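Local atomic coordinates of chitosanase (Gynuella sunshinyii YC6258, PDB entry 6LWU), a protein that probably hydrolyses chitosan, as a chitosanase of glycoside hydrolase family 46. Residues 158-163 and 182-187; 186-191 and 208-213. The protein carries 1 engineered substitution. All coordinates share one frame; numbering follows the deposited sequence.

Helix 177-193 is common to both contacts: contact 1 sets helix 156-166 against one flank of it, contact 2 lays the start of helix 209-219 along another, and Lys186 and Ile187 belong to both. The two centres are about 10 Å apart and lie on the same side of the chain's centre. Met159 of contact 1 packs on Arg188 and Val191 of contact 2, and Arg162 also rests on Val191. The sugar is nearer to contact 2, where the side chain of Arg210 comes within about 5 Å of a bound glucosamine; that of Met159 stays about 10 Å away. Contact 1 is mainly apolar packing, whereas contact 2 adds charged groups.

Contact 1: residues 158-163 and 182-187; sequences AMIART and KTFLKI
Helices 158-163 and 182-187 run in largely opposed directions, 129° between them, with their axes 9.2 Å apart at the closest. The backbones draw nearest where Thr163 faces Phe184, CA to CA 5.2 Å, consistent with the small side chain of Thr163. Thr163 OG1 stands 3.2 Å from Phe184 CA and meets the phenylalanine ring at its edge, near the ring plane. The hydroxyl donates to Met159 O one turn back, which also accepts from Thr163 N; OG1 sits above that carbonyl plane, 44° out of it. Thr163 CG2, anti to its own backbone N, lies 3.5 Å from Phe184 N and also touches Thr183. The Phe184 ring, its CG anti to the backbone N, passes beside helix 158-163 and brings CE1 to 4.0 Å from Met159 CB, with Ile160 CG1 a little farther off. Ile187 is directed toward the partner helix: its CD1 lies 3.6 Å from Arg162 O, and CG2 faces Met159 CG and the guanidinium of Arg162. That guanidinium is tied elsewhere, NH1 to Gly153 O. Beyond the pair, the Phe184 ring meets that of Trp180 of its own helix, the two nearly parallel, and reaches Ala143, so helix 134-147 closes over Phe184, Met159 and Ile160, while Leu185 turns away toward helix 209-219.

Contact 2: residues 186-191 and 208-213; sequences KIRKQV and TGRVDS
Lys189 NZ donates to Asp212 OD1 at 2.8 Å, a salt bridge and the one hydrogen bond between segments 186-191 and 208-213. The ammonium meets OD1 on its syn side, 19° out of the carboxylate plane, and Lys189 NZ is clearly nearer to this oxygen than to Asp212 OD2, at 3.8 Å. The lysine gets there by staying extended along its whole length: CG is anti to the backbone N, and the chain runs out over the partner segment to cross Asp212 at about a right angle. On the way Lys189 CG passes 3.9 Å from Thr208 CB. The two helices are almost antiparallel, 171° between their directions with axes 9.7 Å apart, and Val211 fills the middle of the interface with both its methyls. Val211 CG1 meets Lys189 CB, while Val211 CG2 lies over one face of the Arg188 guanidinium and 4.0 Å from Arg188 CD. Both helices belong to the largely helical glycosyl hydrolase family 46 fold, a family of the lysozyme clan, and the Arg210 side chain comes about 5 Å from a bound glucosamine. Arg188, likewise extended, ends with NH2 3.6 Å from Arg210 NE, over one face of the Arg210 guanidinium, the two planes turned 56° from each other. Asp142 of helix 134-147 bridges the two arginines, its OD2 pairing with Arg188 NH2 and its OD1 with Arg210 NH2, which probably explains how the guanidinium groups can sit so close. Arg188 NE has a further bond to His147 NE2, and Arg210 also packs on Phe18 of helix 5-20.

Contact 1: residues 158-163 and 182-187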
ATOM      1  N   ALA A 158     -10.970   9.711   2.542  1.00 27.93           N
ATOM      2  CA  ALA A 158     -11.107  11.153   2.378  1.00 30.63           C
ATOM      3  C   ALA A 158     -10.799  11.567   0.946  1.00 31.52           C
ATOM      4  O   ALA A 158     -11.487  12.424   0.381  1.00 31.41           O
ATOM      5  CB  ALA A 158     -10.203  11.889   3.371  1.00 26.34           C
ATOM      6  N   MET A 159      -9.781  10.955   0.339  1.00 28.93           N
ATOM      7  CA  MET A 159      -9.456  11.272  -1.044  1.00 27.38           C
ATOM      8  C   MET A 159     -10.587  10.870  -1.982  1.00 34.62           C
ATOM      9  O   MET A 159     -10.970  11.646  -2.867  1.00 36.71           O
ATOM     10  CB  MET A 159      -8.162  10.579  -1.438  1.00 28.54           C
ATOM     11  CG  MET A 159      -6.940  11.125  -0.735  1.00 24.39           C
ATOM     12  SD  MET A 159      -5.601   9.982  -1.047  1.00 35.78           S
ATOM     13  CE  MET A 159      -4.470  11.085  -1.699  1.00 26.34           C
ATOM     14  N   ILE A 160     -11.130   9.659  -1.801  1.00 29.00           N
ATOM     15  CA  ILE A 160     -12.300   9.226  -2.563  1.00 30.85           C
ATOM     16  C   ILE A 160     -13.431  10.233  -2.420  1.00 32.94           C
ATOM     17  O   ILE A 160     -14.081  10.603  -3.407  1.00 34.19           O
ATOM     18  CB  ILE A 160     -12.746   7.818  -2.111  1.00 33.07           C
ATOM     19  CG1 ILE A 160     -11.827   6.734  -2.680  1.00 30.06           C
ATOM     20  CG2 ILE A 160     -14.216   7.557  -2.477  1.00 28.30           C
ATOM     21  CD1 ILE A 160     -12.072   5.364  -2.061  1.00 31.16           C
ATOM     22  N   ALA A 161     -13.684  10.696  -1.189  1.00 31.12           N
ATOM     23  CA  ALA A 161     -14.767  11.652  -0.980  1.00 30.65           C
ATOM     24  C   ALA A 161     -14.484  12.966  -1.695  1.00 31.69           C
ATOM     25  O   ALA A 161     -15.401  13.588  -2.244  1.00 34.74           O
ATOM     26  CB  ALA A 161     -14.999  11.883   0.513  1.00 24.23           C
ATOM     27  N   ARG A 162     -13.218  13.397  -1.716  1.00 32.61           N
ATOM     28  CA  ARG A 162     -12.871  14.647  -2.390  1.00 33.25           C
ATOM     29  C   ARG A 162     -12.874  14.484  -3.901  1.00 35.78           C
ATOM     30  O   ARG A 162     -13.187  15.438  -4.625  1.00 35.13           O
ATOM     31  CB  ARG A 162     -11.508  15.162  -1.911  1.00 29.99           C
ATOM     32  CG  ARG A 162     -11.499  15.642  -0.455  1.00 33.22           C
ATOM     33  CD  ARG A 162     -10.427  16.721  -0.162  1.00 31.69           C
ATOM     34  NE  ARG A 162      -9.049  16.267  -0.369  1.00 36.10           N
ATOM     35  CZ  ARG A 162      -8.386  15.439   0.445  1.00 42.37           C
ATOM     36  NH1 ARG A 162      -8.962  14.949   1.543  1.00 36.85           N
ATOM     37  NH2 ARG A 162      -7.140  15.084   0.157  1.00 34.63           N
ATOM     38  N   THR A 163     -12.537  13.294  -4.395  1.00 35.22           N
ATOM     39  CA  THR A 163     -12.671  13.044  -5.823  1.00 35.82           C
ATOM     40  C   THR A 163     -14.138  13.100  -6.244  1.00 37.20           C
ATOM     41  O   THR A 163     -14.488  13.780  -7.212  1.00 32.53           O
ATOM     42  CB  THR A 163     -12.049  11.697  -6.181  1.00 31.62           C
ATOM     43  OG1 THR A 163     -10.661  11.703  -5.819  1.00 34.19           O
ATOM     44  CG2 THR A 163     -12.149  11.450  -7.661  1.00 32.40           C
ATOM     45  N   LYS A 182      -8.855  10.233 -13.209  1.00 25.81           N
ATOM     46  CA  LYS A 182      -7.916  11.344 -13.373  1.00 26.73           C
ATOM     47  C   LYS A 182      -7.949  12.259 -12.156  1.00 24.28           C
ATOM     48  O   LYS A 182      -6.908  12.564 -11.566  1.00 21.38           O
ATOM     49  CB  LYS A 182      -8.231  12.137 -14.650  1.00 29.45           C
ATOM     50  CG  LYS A 182      -6.993  12.620 -15.425  1.00 34.19           C
ATOM     51  CD  LYS A 182      -7.208  13.974 -16.131  1.00 34.57           C
ATOM     52  CE  LYS A 182      -5.935  14.431 -16.870  1.00 44.64           C
ATOM     53  NZ  LYS A 182      -6.057  15.745 -17.600  1.00 45.47           N
ATOM     54  N   THR A 183      -9.148  12.675 -11.748  1.00 24.40           N
ATOM     55  CA  THR A 183      -9.284  13.553 -10.591  1.00 27.53           C
ATOM     56  C   THR A 183      -8.659  12.922  -9.347  1.00 29.75           C
ATOM     57  O   THR A 183      -7.889  13.573  -8.626  1.00 28.22           O
ATOM     58  CB  THR A 183     -10.762  13.879 -10.364  1.00 29.09           C
ATOM     59  OG1 THR A 183     -11.313  14.427 -11.562  1.00 32.15           O
ATOM     60  CG2 THR A 183     -10.933  14.878  -9.247  1.00 29.28           C
ATOM     61  N   PHE A 184      -8.960  11.642  -9.099  1.00 30.36           N
ATOM     62  CA  PHE A 184      -8.401  10.950  -7.942  1.00 27.61           C
ATOM     63  C   PHE A 184      -6.880  10.907  -8.007  1.00 26.87           C
ATOM     64  O   PHE A 184      -6.201  11.118  -6.994  1.00 26.74           O
ATOM     65  CB  PHE A 184      -8.966   9.529  -7.848  1.00 26.85           C
ATOM     66  CG  PHE A 184      -8.316   8.685  -6.772  1.00 27.94           C
ATOM     67  CD1 PHE A 184      -8.745   8.764  -5.449  1.00 26.78           C
ATOM     68  CD2 PHE A 184      -7.260   7.834  -7.078  1.00 25.44           C
ATOM     69  CE1 PHE A 184      -8.136   7.990  -4.447  1.00 29.07           C
ATOM     70  CE2 PHE A 184      -6.649   7.064  -6.091  1.00 24.67           C
ATOM     71  CZ  PHE A 184      -7.088   7.143  -4.768  1.00 26.66           C
ATOM     72  N   LEU A 185      -6.325  10.614  -9.185  1.00 25.03           N
ATOM     73  CA  LEU A 185      -4.875  10.546  -9.318  1.00 24.86           C
ATOM     74  C   LEU A 185      -4.232  11.891  -8.997  1.00 30.69           C
ATOM     75  O   LEU A 185      -3.178  11.945  -8.352  1.00 28.41           O
ATOM     76  CB  LEU A 185      -4.499  10.094 -10.729  1.00 17.33           C
ATOM     77  CG  LEU A 185      -4.471   8.595 -11.018  1.00 30.09           C
ATOM     78  CD1 LEU A 185      -5.568   7.883 -10.237  1.00 33.58           C
ATOM     79  CD2 LEU A 185      -4.606   8.325 -12.527  1.00 24.30           C
ATOM     80  N   LYS A 186      -4.857  12.988  -9.449  1.00 27.27           N
ATOM     81  CA  LYS A 186      -4.316  14.319  -9.221  1.00 27.57           C
ATOM     82  C   LYS A 186      -4.488  14.753  -7.772  1.00 30.35           C
ATOM     83  O   LYS A 186      -3.595  15.394  -7.203  1.00 31.70           O
ATOM     84  CB  LYS A 186      -4.983  15.321 -10.167  1.00 27.74           C
ATOM     85  CG  LYS A 186      -4.192  15.534 -11.432  1.00 27.31           C
ATOM     86  CD  LYS A 186      -5.086  15.737 -12.630  1.00 30.63           C
ATOM     87  CE  LYS A 186      -6.160  16.776 -12.373  1.00 30.05           C
ATOM     88  NZ  LYS A 186      -6.206  17.691 -13.555  1.00 45.04           N
ATOM     89  N   ILE A 187      -5.637  14.442  -7.165  1.00 27.14           N
ATOM     90  CA  ILE A 187      -5.818  14.724  -5.744  1.00 28.38           C
ATOM     91  C   ILE A 187      -4.809  13.931  -4.921  1.00 34.32           C
ATOM     92  O   ILE A 187      -4.235  14.447  -3.951  1.00 32.96           O
ATOM     93  CB  ILE A 187      -7.271  14.435  -5.320  1.00 29.58           C
ATOM     94  CG1 ILE A 187      -8.160  15.650  -5.605  1.00 31.41           C
ATOM     95  CG2 ILE A 187      -7.351  14.057  -3.834  1.00 31.17           C
ATOM     96  CD1 ILE A 187      -9.645  15.390  -5.418  1.00 31.24           C
TER

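Contact 2: residues 186-191 and 208-213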
ATOM      1  N   LYS A 186      -4.857  12.988  -9.449  1.00 27.27           N
ATOM      2  CA  LYS A 186      -4.316  14.319  -9.221  1.00 27.57           C
ATOM      3  C   LYS A 186      -4.488  14.753  -7.772  1.00 30.35           C
ATOM      4  O   LYS A 186      -3.595  15.394  -7.203  1.00 31.70           O
ATOM      5  CB  LYS A 186      -4.983  15.321 -10.167  1.00 27.74           C
ATOM      6  CG  LYS A 186      -4.192  15.534 -11.432  1.00 27.31           C
ATOM      7  CD  LYS A 186      -5.086  15.737 -12.630  1.00 30.63           C
ATOM      8  CE  LYS A 186      -6.160  16.776 -12.373  1.00 30.05           C
ATOM      9  NZ  LYS A 186      -6.206  17.691 -13.555  1.00 45.04           N
ATOM     10  N   ILE A 187      -5.637  14.442  -7.165  1.00 27.14           N
ATOM     11  CA  ILE A 187      -5.818  14.724  -5.744  1.00 28.38           C
ATOM     12  C   ILE A 187      -4.809  13.931  -4.921  1.00 34.32           C
ATOM     13  O   ILE A 187      -4.235  14.447  -3.951  1.00 32.96           O
ATOM     14  CB  ILE A 187      -7.271  14.435  -5.320  1.00 29.58           C
ATOM     15  CG1 ILE A 187      -8.160  15.650  -5.605  1.00 31.41           C
ATOM     16  CG2 ILE A 187      -7.351  14.057  -3.834  1.00 31.17           C
ATOM     17  CD1 ILE A 187      -9.645  15.390  -5.418  1.00 31.24           C
ATOM     18  N   ARG A 188      -4.550  12.676  -5.319  1.00 31.22           N
ATOM     19  CA  ARG A 188      -3.571  11.859  -4.608  1.00 27.79           C
ATOM     20  C   ARG A 188      -2.186  12.484  -4.672  1.00 30.01           C
ATOM     21  O   ARG A 188      -1.494  12.601  -3.648  1.00 26.63           O
ATOM     22  CB  ARG A 188      -3.549  10.418  -5.141  1.00 26.29           C
ATOM     23  CG  ARG A 188      -2.811   9.444  -4.214  1.00 25.66           C
ATOM     24  CD  ARG A 188      -2.709   8.021  -4.765  1.00 26.66           C
ATOM     25  NE  ARG A 188      -1.741   7.199  -4.028  1.00 26.89           N
ATOM     26  CZ  ARG A 188      -1.201   6.071  -4.487  1.00 27.01           C
ATOM     27  NH1 ARG A 188      -1.516   5.603  -5.689  1.00 29.86           N
ATOM     28  NH2 ARG A 188      -0.332   5.411  -3.756  1.00 21.95           N
ATOM     29  N   LYS A 189      -1.766  12.910  -5.863  1.00 27.20           N
ATOM     30  CA  LYS A 189      -0.447  13.518  -5.966  1.00 29.88           C
ATOM     31  C   LYS A 189      -0.344  14.771  -5.097  1.00 29.51           C
ATOM     32  O   LYS A 189       0.705  15.013  -4.485  1.00 29.23           O
ATOM     33  CB  LYS A 189      -0.121  13.820  -7.428  1.00 27.39           C
ATOM     34  CG  LYS A 189       1.375  13.936  -7.709  1.00 32.12           C
ATOM     35  CD  LYS A 189       1.642  14.395  -9.137  1.00 32.50           C
ATOM     36  CE  LYS A 189       3.131  14.621  -9.394  1.00 39.60           C
ATOM     37  NZ  LYS A 189       3.389  14.866 -10.846  1.00 39.36           N
ATOM     38  N   GLN A 190      -1.427  15.549  -4.983  1.00 29.95           N
ATOM     39  CA  GLN A 190      -1.377  16.753  -4.154  1.00 31.87           C
ATOM     40  C   GLN A 190      -1.253  16.400  -2.675  1.00 32.96           C
ATOM     41  O   GLN A 190      -0.607  17.135  -1.910  1.00 29.61           O
ATOM     42  CB  GLN A 190      -2.611  17.620  -4.399  1.00 27.82           C
ATOM     43  CG  GLN A 190      -2.578  18.363  -5.723  1.00 30.90           C
ATOM     44  CD  GLN A 190      -3.962  18.774  -6.211  1.00 35.56           C
ATOM     45  OE1 GLN A 190      -4.892  18.939  -5.413  1.00 33.84           O
ATOM     46  NE2 GLN A 190      -4.102  18.947  -7.530  1.00 27.56           N
ATOM     47  N   VAL A 191      -1.849  15.278  -2.264  1.00 30.38           N
ATOM     48  CA  VAL A 191      -1.739  14.838  -0.876  1.00 29.46           C
ATOM     49  C   VAL A 191      -0.341  14.309  -0.597  1.00 26.83           C
ATOM     50  O   VAL A 191       0.239  14.583   0.454  1.00 30.34           O
ATOM     51  CB  VAL A 191      -2.820  13.788  -0.562  1.00 33.24           C
ATOM     52  CG1 VAL A 191      -2.529  13.070   0.750  1.00 28.79           C
ATOM     53  CG2 VAL A 191      -4.203  14.433  -0.541  1.00 27.95           C
ATOM     54  N   THR A 208       5.927  10.395  -5.556  1.00 30.70           N
ATOM     55  CA  THR A 208       4.856  10.760  -6.473  1.00 30.76           C
ATOM     56  C   THR A 208       5.065  10.252  -7.897  1.00 28.33           C
ATOM     57  O   THR A 208       4.130  10.330  -8.695  1.00 28.01           O
ATOM     58  CB  THR A 208       4.699  12.276  -6.494  1.00 30.14           C
ATOM     59  OG1 THR A 208       5.877  12.859  -7.062  1.00 27.33           O
ATOM     60  CG2 THR A 208       4.508  12.789  -5.092  1.00 29.64           C
ATOM     61  N   GLY A 209       6.261   9.762  -8.238  1.00 28.29           N
ATOM     62  CA  GLY A 209       6.448   9.108  -9.519  1.00 21.69           C
ATOM     63  C   GLY A 209       5.515   7.924  -9.708  1.00 31.78           C
ATOM     64  O   GLY A 209       5.118   7.614 -10.839  1.00 33.42           O
ATOM     65  N   ARG A 210       5.128   7.263  -8.608  1.00 30.11           N
ATOM     66  CA  ARG A 210       4.176   6.162  -8.706  1.00 32.30           C
ATOM     67  C   ARG A 210       2.815   6.656  -9.174  1.00 27.95           C
ATOM     68  O   ARG A 210       2.133   5.969  -9.935  1.00 24.51           O
ATOM     69  CB  ARG A 210       4.056   5.434  -7.365  1.00 28.10           C
ATOM     70  CG  ARG A 210       3.100   6.037  -6.351  1.00 25.93           C
ATOM     71  CD  ARG A 210       3.494   5.602  -4.939  1.00 28.49           C
ATOM     72  NE  ARG A 210       3.006   4.259  -4.632  1.00 32.16           N
ATOM     73  CZ  ARG A 210       3.355   3.562  -3.551  1.00 32.66           C
ATOM     74  NH1 ARG A 210       4.212   4.062  -2.661  1.00 33.10           N
ATOM     75  NH2 ARG A 210       2.842   2.364  -3.349  1.00 26.74           N
ATOM     76  N   VAL A 211       2.409   7.851  -8.742  1.00 25.91           N
ATOM     77  CA  VAL A 211       1.154   8.395  -9.238  1.00 25.99           C
ATOM     78  C   VAL A 211       1.290   8.762 -10.710  1.00 31.62           C
ATOM     79  O   VAL A 211       0.329   8.625 -11.479  1.00 35.14           O
ATOM     80  CB  VAL A 211       0.696   9.597  -8.394  1.00 26.50           C
ATOM     81  CG1 VAL A 211      -0.571  10.209  -8.994  1.00 21.81           C
ATOM     82  CG2 VAL A 211       0.455   9.181  -6.952  1.00 20.00           C
ATOM     83  N   ASP A 212       2.483   9.186 -11.144  1.00 25.52           N
ATOM     84  CA  ASP A 212       2.688   9.471 -12.565  1.00 29.83           C
ATOM     85  C   ASP A 212       2.619   8.193 -13.407  1.00 30.23           C
ATOM     86  O   ASP A 212       2.065   8.205 -14.513  1.00 30.51           O
ATOM     87  CB  ASP A 212       4.031  10.182 -12.795  1.00 28.03           C
ATOM     88  CG  ASP A 212       4.222  11.430 -11.916  1.00 31.06           C
ATOM     89  OD1 ASP A 212       3.236  12.149 -11.623  1.00 27.06           O
ATOM     90  OD2 ASP A 212       5.382  11.681 -11.510  1.00 32.07           O
ATOM     91  N   SER A 213       3.184   7.086 -12.910  1.00 28.16           N
ATOM     92  CA  SER A 213       3.117   5.820 -13.643  1.00 31.18           C
ATOM     93  C   SER A 213       1.677   5.351 -13.820  1.00 27.67           C
ATOM     94  O   SER A 213       1.300   4.866 -14.892  1.00 24.96           O
ATOM     95  CB  SER A 213       3.928   4.745 -12.920  1.00 32.66           C
ATOM     96  OG  SER A 213       5.315   4.910 -13.135  1.00 31.14           O
TER